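FdhC (Acinetobacter nosocomialis, PDB 5KTC) is a sugar N-acyltransferase of the GNAT superfamily that probably transfers a 3-hydroxybutanoyl group from coenzyme A to the amino group of a dTDP-linked 3-amino-3,6-dideoxy-D-galactose. Local coordinates at residues A[18-23]-A[65-70]; A[25-30]-A[98-103]. All blocks are in the same frame, centred on the assembly; numbering follows the deposited sequence.

Contact 1 of 2, residues A[18-23]-A[65-70]; sequences ENDAEF and YFIIFR. With FUH ([[(2~{R},3~{S},5~{R})-5-[5-methyl-2,4-bis(oxidanylidene)pyrimidin-1-yl]-3-oxidanyl-oxolan-2-yl]methoxy-oxidanyl-phosphoryl] [(2~{R},3~{R},4~{S},5~{R},6~{R})-6-methyl-3,5-bis(oxidanyl)-4-[[(3~{R})-3-oxidanylbutanoyl]amino]oxan-2-yl] hydrogen phosphate), chain C; EDO (1,2-ethanediol), chain B.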
loop_
_atom_site.group_PDB
_atom_site.type_symbol
_atom_site.label_atom_id
_atom_site.label_comp_id
_atom_site.label_asym_id
_atom_site.label_seq_id
_atom_site.Cartn_x
_atom_site.Cartn_y
_atom_site.Cartn_z
ATOM N N GLU A 18 -1.420 7.968 16.351
ATOM C CA GLU A 18 -0.238 7.914 17.258
ATOM C C GLU A 18 -0.131 6.627 18.055
ATOM O O GLU A 18 0.983 6.086 18.281
ATOM C CB GLU A 18 -0.200 9.117 18.233
ATOM C CG GLU A 18 0.443 10.350 17.636
ATOM C CD GLU A 18 0.563 11.486 18.650
ATOM O OE1 GLU A 18 1.110 11.240 19.758
ATOM O OE2 GLU A 18 0.104 12.601 18.325
ATOM N N ASN A 19 -1.279 6.105 18.442
ATOM C CA ASN A 19 -1.354 4.868 19.151
ATOM C C ASN A 19 -0.900 3.623 18.378
ATOM O O ASN A 19 -0.686 2.597 19.003
ATOM C CB ASN A 19 -2.793 4.642 19.697
ATOM C CG ASN A 19 -2.815 3.893 21.038
ATOM O OD1 ASN A 19 -1.873 3.159 21.391
ATOM N ND2 ASN A 19 -3.903 4.095 21.819
ATOM N N ASP A 20 -0.733 3.701 17.040
ATOM C CA ASP A 20 -0.200 2.570 16.248
ATOM C C ASP A 20 1.343 2.508 16.319
ATOM O O ASP A 20 1.972 1.651 15.652
ATOM C CB ASP A 20 -0.584 2.718 14.767
ATOM C CG ASP A 20 -2.135 2.670 14.541
ATOM O OD1 ASP A 20 -2.713 1.733 15.121
ATOM O OD2 ASP A 20 -2.714 3.540 13.855
ATOM N N ALA A 21 1.946 3.416 17.112
ATOM C CA ALA A 21 3.397 3.502 17.110
ATOM C C ALA A 21 4.075 2.218 17.496
ATOM O O ALA A 21 5.035 1.833 16.859
ATOM C CB ALA A 21 3.853 4.663 17.971
ATOM N N GLU A 22 3.608 1.551 18.537
ATOM C CA GLU A 22 4.226 0.306 18.906
ATOM C C GLU A 22 4.097 -0.776 17.837
ATOM O O GLU A 22 5.052 -1.502 17.606
ATOM C CB GLU A 22 3.677 -0.237 20.214
ATOM C CG GLU A 22 4.168 -1.633 20.575
ATOM C CD GLU A 22 3.724 -2.050 21.969
ATOM O OE1 GLU A 22 4.488 -2.808 22.591
ATOM O OE2 GLU A 22 2.632 -1.613 22.440
ATOM N N PHE A 23 2.912 -0.931 17.242
ATOM C CA PHE A 23 2.761 -1.911 16.189
ATOM C C PHE A 23 3.742 -1.645 15.015
ATOM O O PHE A 23 4.328 -2.571 14.461
ATOM C CB PHE A 23 1.333 -1.864 15.657
ATOM C CG PHE A 23 1.139 -2.761 14.460
ATOM C CD1 PHE A 23 1.250 -4.135 14.616
ATOM C CD2 PHE A 23 1.017 -2.232 13.187
ATOM C CE1 PHE A 23 1.142 -4.970 13.537
ATOM C CE2 PHE A 23 0.955 -3.058 12.103
ATOM C CZ PHE A 23 0.990 -4.414 12.270
ATOM N N TYR A 65 -1.519 7.416 5.330
ATOM C CA TYR A 65 -0.772 6.269 5.855
ATOM C C TYR A 65 -1.756 5.386 6.581
ATOM O O TYR A 65 -2.539 5.906 7.374
ATOM C CB TYR A 65 0.243 6.786 6.846
ATOM C CG TYR A 65 1.288 5.890 7.381
ATOM C CD1 TYR A 65 1.574 4.655 6.843
ATOM C CD2 TYR A 65 2.064 6.322 8.448
ATOM C CE1 TYR A 65 2.609 3.872 7.356
ATOM C CE2 TYR A 65 3.101 5.552 8.969
ATOM C CZ TYR A 65 3.373 4.324 8.421
ATOM O OH TYR A 65 4.420 3.504 8.946
ATOM N N PHE A 66 -1.765 4.095 6.263
ATOM C CA PHE A 66 -2.760 3.138 6.734
ATOM C C PHE A 66 -2.166 1.929 7.440
ATOM O O PHE A 66 -1.102 1.444 7.075
ATOM C CB PHE A 66 -3.613 2.601 5.564
ATOM C CG PHE A 66 -4.329 3.678 4.781
ATOM C CD1 PHE A 66 -3.693 4.336 3.775
ATOM C CD2 PHE A 66 -5.645 3.967 5.029
ATOM C CE1 PHE A 66 -4.295 5.333 3.046
ATOM C CE2 PHE A 66 -6.294 4.963 4.336
ATOM C CZ PHE A 66 -5.629 5.655 3.316
ATOM N N ILE A 67 -2.877 1.473 8.465
ATOM C CA ILE A 67 -2.693 0.133 8.995
ATOM C C ILE A 67 -3.592 -0.801 8.152
ATOM O O ILE A 67 -4.715 -0.417 7.837
ATOM C CB ILE A 67 -3.112 0.008 10.465
ATOM C CG1 ILE A 67 -2.407 1.052 11.319
ATOM C CG2 ILE A 67 -2.871 -1.399 10.954
ATOM C CD1 ILE A 67 -0.885 0.967 11.328
ATOM N N ILE A 68 -3.025 -1.950 7.801
ATOM C CA ILE A 68 -3.709 -3.006 7.111
ATOM C C ILE A 68 -4.169 -3.991 8.186
ATOM O O ILE A 68 -3.342 -4.418 9.014
ATOM C CB ILE A 68 -2.821 -3.727 6.097
ATOM C CG1 ILE A 68 -2.180 -2.760 5.072
ATOM C CG2 ILE A 68 -3.661 -4.799 5.393
ATOM C CD1 ILE A 68 -1.136 -3.424 4.178
ATOM N N PHE A 69 -5.441 -4.383 8.143
ATOM C CA PHE A 69 -6.054 -5.286 9.134
ATOM C C PHE A 69 -6.585 -6.518 8.438
ATOM O O PHE A 69 -7.006 -6.410 7.313
ATOM C CB PHE A 69 -7.241 -4.622 9.847
ATOM C CG PHE A 69 -6.845 -3.721 10.965
ATOM C CD1 PHE A 69 -6.567 -2.342 10.722
ATOM C CD2 PHE A 69 -6.744 -4.237 12.271
ATOM C CE1 PHE A 69 -6.190 -1.515 11.785
ATOM C CE2 PHE A 69 -6.355 -3.407 13.306
ATOM C CZ PHE A 69 -6.081 -2.051 13.061
ATOM N N ARG A 70 -6.550 -7.661 9.121
ATOM C CA ARG A 70 -7.335 -8.809 8.677
ATOM C C ARG A 70 -8.768 -8.744 9.244
ATOM O O ARG A 70 -9.004 -8.468 10.439
ATOM C CB ARG A 70 -6.613 -10.122 8.828
ATOM C CG ARG A 70 -6.403 -10.636 10.184
ATOM C CD ARG A 70 -5.576 -11.886 10.140
ATOM N NE ARG A 70 -6.419 -13.010 9.711
ATOM C CZ ARG A 70 -5.969 -14.152 9.226
ATOM N NH1 ARG A 70 -4.676 -14.330 8.991
ATOM N NH2 ARG A 70 -6.845 -15.107 8.899
HETATM O O1 FUH C . 7.225 0.019 -0.379
HETATM C C1 FUH C . 7.731 0.433 -1.416
HETATM C C2 FUH C . 7.051 0.347 -2.743
HETATM C C3 FUH C . 6.022 -0.751 -2.793
HETATM O O2 FUH C . 6.601 -2.000 -3.249
HETATM C C4 FUH C . 4.930 -0.415 -3.777
HETATM N N1 FUH C . 8.975 1.059 -1.433
HETATM C C5 FUH C . 9.590 1.506 -0.178
HETATM C C6 FUH C . 11.081 1.125 -0.117
HETATM O O3 FUH C . 11.681 1.659 -1.218
HETATM C C7 FUH C . 11.816 1.729 1.057
HETATM C C8 FUH C . 13.357 1.606 0.984
HETATM O O4 FUH C . 11.527 3.134 1.162
HETATM C C9 FUH C . 9.446 3.013 -0.057
HETATM O O5 FUH C . 8.075 3.410 0.101
HETATM C C10 FUH C . 10.133 3.485 1.161
HETATM O O6 FUH C . 9.481 2.888 2.271
HETATM P P1 FUH C . 9.730 3.370 3.744
HETATM O O7 FUH C . 10.961 2.789 4.334
HETATM O O8 FUH C . 8.482 2.899 4.491
HETATM O O9 FUH C . 9.590 4.951 3.864
HETATM P P2 FUH C . 10.628 6.140 3.600
HETATM O O10 FUH C . 9.949 7.114 2.702
HETATM O O11 FUH C . 11.879 5.507 3.006
HETATM O O12 FUH C . 10.779 6.662 5.073
HETATM C C11 FUH C . 11.194 8.010 5.313
HETATM C C12 FUH C . 11.905 8.050 6.642
HETATM C C13 FUH C . 12.937 6.919 6.832
HETATM O O13 FUH C . 14.071 7.351 7.604
HETATM C C14 FUH C . 12.225 5.880 7.687
HETATM C C15 FUH C . 11.311 6.756 8.510
HETATM O O14 FUH C . 10.955 7.907 7.704
HETATM N N2 FUH C . 9.994 6.187 8.869
HETATM C C16 FUH C . 9.066 5.905 7.912
HETATM C C17 FUH C . 7.805 5.431 8.278
HETATM C C18 FUH C . 6.735 5.120 7.253
HETATM C C19 FUH C . 7.563 5.228 9.671
HETATM O O15 FUH C . 6.387 4.838 10.059
HETATM N N3 FUH C . 8.495 5.514 10.591
HETATM C C20 FUH C . 9.663 6.022 10.186
HETATM O O16 FUH C . 10.587 6.276 11.096
HETATM C C1 EDO B . -3.503 -2.150 16.359
HETATM O O1 EDO B . -4.455 -1.082 16.547
HETATM C C2 EDO B . -2.266 -1.632 15.634
HETATM O O2 EDO B . -1.824 -0.379 16.179
#
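The ring of Phe-23 meets the end methyl of Ile-67 obliquely, CD2 of Phe-23 lying 4.2 Å from CD1 of Ile-67, and a molecule of 1,2-ethanediol, probably from the crystallisation liquor, approaches the same ring obliquely with C2. Phe-23 and Ile-67 run antiparallel past one another. CG of Phe-23 stands anti to its backbone N (chi1 174°), which brings CD2 to the Ile-67 methyl. The edge of the Phe-69 ring faces O1 of the ethanediol near the ring plane, while the ring of Tyr-12 meets that of Phe-69 with the planes almost parallel. At the edge of the Tyr-65 ring, near its plane, sits O15 of the nucleotide-sugar product; OH of Tyr-65 donates a hydrogen bond of 2.6 Å to this thymine oxygen and thus helps to hold the base. Asp-20 and Ile-67 point at each other head-on, OD2 of Asp-20 lying 3.6 Å from CG1 of Ile-67, a van der Waals contact of a charged group with an aliphatic chain. Asp-20, Phe-23 and Ile-67 join the start of helix 21-28, with the 3-10 turn 18-20 before it, to strand 63-70 in the mixed sheet of the GNAT fold; Ala-21 N bonds back to Glu-18 O across that turn. Strand 63-70 lies between strands 11-15 and 75-86. Asp-20 is buried, yet both carboxylate oxygens have polar partners: OD2 forms a salt bridge with Arg-14 on the neighbouring strand and accepts from the backbone N of Glu-17, while OD1 of Asp-20 takes a short hydrogen bond from O2 of the ethanediol at 2.5 Å. The positive charge of Arg-14 probably helps to keep the carboxylate ionised. O2 of the ethanediol also lies 3.5 Å from CB of Phe-23.

Contact 2 of 2, residues A[25-30]-A[98-103]; sequences CTLRNN and ILNEHK. With FUH ([[(2~{R},3~{S},5~{R})-5-[5-methyl-2,4-bis(oxidanylidene)pyrimidin-1-yl]-3-oxidanyl-oxolan-2-yl]methoxy-oxidanyl-phosphoryl] [(2~{R},3~{R},4~{S},5~{R},6~{R})-6-methyl-3,5-bis(oxidanyl)-4-[[(3~{R})-3-oxidanylbutanoyl]amino]oxan-2-yl] hydrogen phosphate), chain C.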
loop_
_atom_site.group_PDB
_atom_site.type_symbol
_atom_site.label_atom_id
_atom_site.label_comp_id
_atom_site.label_asym_id
_atom_site.label_seq_id
_atom_site.Cartn_x
_atom_site.Cartn_y
_atom_site.Cartn_z
ATOM N N CYS A 25 6.625 0.269 15.129
ATOM C CA CYS A 25 8.024 0.021 15.532
ATOM C C CYS A 25 8.351 -1.451 15.409
ATOM O O CYS A 25 9.362 -1.828 14.840
ATOM C CB CYS A 25 8.291 0.432 16.989
ATOM S SG CYS A 25 8.467 2.188 17.154
ATOM N N THR A 26 7.475 -2.295 15.935
ATOM C CA THR A 26 7.712 -3.715 15.927
ATOM C C THR A 26 7.780 -4.289 14.552
ATOM O O THR A 26 8.651 -5.072 14.279
ATOM C CB THR A 26 6.675 -4.432 16.793
ATOM O OG1 THR A 26 6.837 -3.988 18.143
ATOM C CG2 THR A 26 6.857 -5.939 16.743
ATOM N N LEU A 27 6.861 -3.883 13.680
ATOM C CA LEU A 27 6.835 -4.381 12.327
ATOM C C LEU A 27 8.122 -4.017 11.575
ATOM O O LEU A 27 8.749 -4.888 10.984
ATOM C CB LEU A 27 5.632 -3.788 11.592
ATOM C CG LEU A 27 5.307 -4.233 10.187
ATOM C CD1 LEU A 27 4.832 -5.680 10.206
ATOM C CD2 LEU A 27 4.220 -3.262 9.622
ATOM N N ARG A 28 8.474 -2.722 11.639
ATOM C CA ARG A 28 9.598 -2.156 10.866
ATOM C C ARG A 28 10.980 -2.642 11.364
ATOM O O ARG A 28 11.944 -2.659 10.591
ATOM C CB ARG A 28 9.514 -0.659 10.910
ATOM C CG ARG A 28 8.387 -0.099 10.024
ATOM C CD ARG A 28 8.458 1.418 9.977
ATOM N NE ARG A 28 9.599 1.833 9.148
ATOM C CZ ARG A 28 9.580 2.078 7.839
ATOM N NH1 ARG A 28 8.451 1.997 7.109
ATOM N NH2 ARG A 28 10.741 2.358 7.218
ATOM N N ASN A 29 11.053 -3.095 12.626
ATOM C CA ASN A 29 12.281 -3.618 13.211
ATOM C C ASN A 29 12.328 -5.136 13.220
ATOM O O ASN A 29 13.215 -5.737 13.853
ATOM C CB ASN A 29 12.465 -3.018 14.605
ATOM C CG ASN A 29 12.889 -1.552 14.552
ATOM O OD1 ASN A 29 14.054 -1.259 14.380
ATOM N ND2 ASN A 29 11.960 -0.638 14.673
ATOM N N ASN A 30 11.358 -5.761 12.569
ATOM C CA ASN A 30 11.366 -7.168 12.311
ATOM C C ASN A 30 12.378 -7.428 11.200
ATOM O O ASN A 30 12.144 -7.061 10.028
ATOM C CB ASN A 30 9.953 -7.632 11.918
ATOM C CG ASN A 30 9.800 -9.149 11.852
ATOM O OD1 ASN A 30 10.750 -9.874 11.600
ATOM N ND2 ASN A 30 8.586 -9.612 11.968
ATOM N N ILE A 98 4.228 -3.228 3.948
ATOM C CA ILE A 98 4.734 -4.299 4.792
ATOM C C ILE A 98 3.573 -5.160 5.273
ATOM O O ILE A 98 2.547 -4.641 5.707
ATOM C CB ILE A 98 5.497 -3.819 6.029
ATOM C CG1 ILE A 98 6.543 -2.725 5.689
ATOM C CG2 ILE A 98 6.237 -4.995 6.617
ATOM C CD1 ILE A 98 7.057 -1.895 6.824
ATOM N N LEU A 99 3.743 -6.472 5.159
ATOM C CA LEU A 99 2.757 -7.424 5.718
ATOM C C LEU A 99 3.490 -8.458 6.605
ATOM O O LEU A 99 4.519 -8.982 6.176
ATOM C CB LEU A 99 2.039 -8.127 4.585
ATOM C CG LEU A 99 1.012 -7.290 3.809
ATOM C CD1 LEU A 99 0.553 -8.057 2.596
ATOM C CD2 LEU A 99 -0.203 -6.888 4.644
ATOM N N ASN A 100 2.948 -8.763 7.782
ATOM C CA ASN A 100 3.668 -9.681 8.703
ATOM C C ASN A 100 3.142 -11.096 8.517
ATOM O O ASN A 100 2.269 -11.330 7.668
ATOM C CB ASN A 100 3.551 -9.221 10.168
ATOM C CG ASN A 100 2.135 -9.237 10.711
ATOM O OD1 ASN A 100 1.254 -9.941 10.249
ATOM N ND2 ASN A 100 1.898 -8.379 11.706
ATOM N N GLU A 101 3.659 -12.032 9.315
ATOM C CA GLU A 101 3.233 -13.450 9.283
ATOM C C GLU A 101 1.755 -13.734 9.393
ATOM O O GLU A 101 1.300 -14.732 8.876
ATOM C CB GLU A 101 3.881 -14.205 10.462
ATOM C CG GLU A 101 4.850 -15.291 10.062
ATOM C CD GLU A 101 5.484 -15.967 11.286
ATOM O OE1 GLU A 101 5.280 -15.458 12.427
ATOM O OE2 GLU A 101 6.178 -17.001 11.114
ATOM N N HIS A 102 1.023 -12.868 10.070
ATOM C CA HIS A 102 -0.425 -13.098 10.348
ATOM C C HIS A 102 -1.287 -12.592 9.213
ATOM O O HIS A 102 -2.481 -12.662 9.284
ATOM C CB HIS A 102 -0.876 -12.491 11.705
ATOM C CG HIS A 102 -2.244 -12.940 12.188
ATOM N ND1 HIS A 102 -2.683 -14.250 12.155
ATOM C CD2 HIS A 102 -3.244 -12.233 12.768
ATOM C CE1 HIS A 102 -3.910 -14.320 12.632
ATOM N NE2 HIS A 102 -4.276 -13.110 13.013
ATOM N N LYS A 103 -0.672 -12.140 8.125
ATOM C CA LYS A 103 -1.380 -11.664 6.977
ATOM C C LYS A 103 -2.283 -12.771 6.413
ATOM O O LYS A 103 -1.954 -13.955 6.500
ATOM C CB LYS A 103 -0.370 -11.211 5.862
ATOM C CG LYS A 103 0.439 -12.378 5.251
ATOM C CD LYS A 103 1.512 -11.975 4.273
ATOM C CE LYS A 103 2.312 -13.199 3.794
ATOM N NZ LYS A 103 3.550 -12.803 3.069
HETATM O O1 FUH C . 7.225 0.019 -0.379
HETATM C C1 FUH C . 7.731 0.433 -1.416
HETATM C C2 FUH C . 7.051 0.347 -2.743
HETATM C C3 FUH C . 6.022 -0.751 -2.793
HETATM O O2 FUH C . 6.601 -2.000 -3.249
HETATM C C4 FUH C . 4.930 -0.415 -3.777
HETATM N N1 FUH C . 8.975 1.059 -1.433
HETATM C C5 FUH C . 9.590 1.506 -0.178
HETATM C C6 FUH C . 11.081 1.125 -0.117
HETATM O O3 FUH C . 11.681 1.659 -1.218
HETATM C C7 FUH C . 11.816 1.729 1.057
HETATM C C8 FUH C . 13.357 1.606 0.984
HETATM O O4 FUH C . 11.527 3.134 1.162
HETATM C C9 FUH C . 9.446 3.013 -0.057
HETATM O O5 FUH C . 8.075 3.410 0.101
HETATM C C10 FUH C . 10.133 3.485 1.161
HETATM O O6 FUH C . 9.481 2.888 2.271
HETATM P P1 FUH C . 9.730 3.370 3.744
HETATM O O7 FUH C . 10.961 2.789 4.334
HETATM O O8 FUH C . 8.482 2.899 4.491
HETATM O O9 FUH C . 9.590 4.951 3.864
HETATM P P2 FUH C . 10.628 6.140 3.600
HETATM O O10 FUH C . 9.949 7.114 2.702
HETATM O O11 FUH C . 11.879 5.507 3.006
HETATM O O12 FUH C . 10.779 6.662 5.073
HETATM C C11 FUH C . 11.194 8.010 5.313
HETATM C C12 FUH C . 11.905 8.050 6.642
HETATM C C13 FUH C . 12.937 6.919 6.832
HETATM O O13 FUH C . 14.071 7.351 7.604
HETATM C C14 FUH C . 12.225 5.880 7.687
HETATM C C15 FUH C . 11.311 6.756 8.510
HETATM O O14 FUH C . 10.955 7.907 7.704
HETATM N N2 FUH C . 9.994 6.187 8.869
HETATM C C16 FUH C . 9.066 5.905 7.912
HETATM C C17 FUH C . 7.805 5.431 8.278
HETATM C C18 FUH C . 6.735 5.120 7.253
HETATM C C19 FUH C . 7.563 5.228 9.671
HETATM O O15 FUH C . 6.387 4.838 10.059
HETATM N N3 FUH C . 8.495 5.514 10.591
HETATM C C20 FUH C . 9.663 6.022 10.186
HETATM O O16 FUH C . 10.587 6.276 11.096
#
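A single arginine, Arg-28, lays its aliphatic part across Ile-98, nearly perpendicular to it, and grips a phosphate of the nucleotide sugar with its tip. In this GNAT fold the end of helix 21-28 packs on strand 91-99 and the turn after it, supplying Arg-28 to the nucleotide-sugar pocket and Ile-98, Leu-99 and Lys-103 to the coenzyme A pocket. CG of Arg-28 lies 3.9 Å from CD1 of Ile-98; a bend at chi3 (73°) then turns the guanidinium to the product. NH1 of Arg-28 donates to O8 of the product (2.8 Å). NH2 of Arg-28 donates to O7 (2.9 Å), both bonds nearly straight, with P1 in plane at the guanidinium edge and thymine C17 over one face. Ser-40 accepts from NE and Ser-38 O from NH2, which fixes the group's rotation. The preceding residue, Leu-27, runs alongside Ile-98: CG of Leu-27 lies 3.8 Å from CG2 of Ile-98. CD1 of Leu-27 touches CB of Asn-100 at 3.8 Å. Coenzyme A takes a hydrogen bond from Leu-99 N at O9P and a salt bridge from Lys-103 NZ at O4A. Asn-100 also makes an Asx turn, OD1 of Asn-100 accepting from His-102 N at 2.9 Å from above the carbonyl plane.

Overall arrangement
Both contacts are buried and both set helix 21-28 against the same sheet, contact 1 at the start of the helix on strand 63-70 and contact 2 at its end on strand 91-99, their centres about 10 Å apart. Both meet the thymine of the nucleotide sugar, contact 1 by a phenol hydrogen bond to O15, contact 2 by a guanidinium that has C17 over one face and also binds the phosphate. Contact 2 alone includes residues of the coenzyme A site. Contact 1 sets a buried carboxylate against Ile-67, whereas contact 2 meets through aliphatic carbons, including those of Arg-28 and Asn-100. They are tied by Arg-70 NH1, 2.8 Å from His-102 O, and by Ile-68 CD1 packed on Leu-99 CD2.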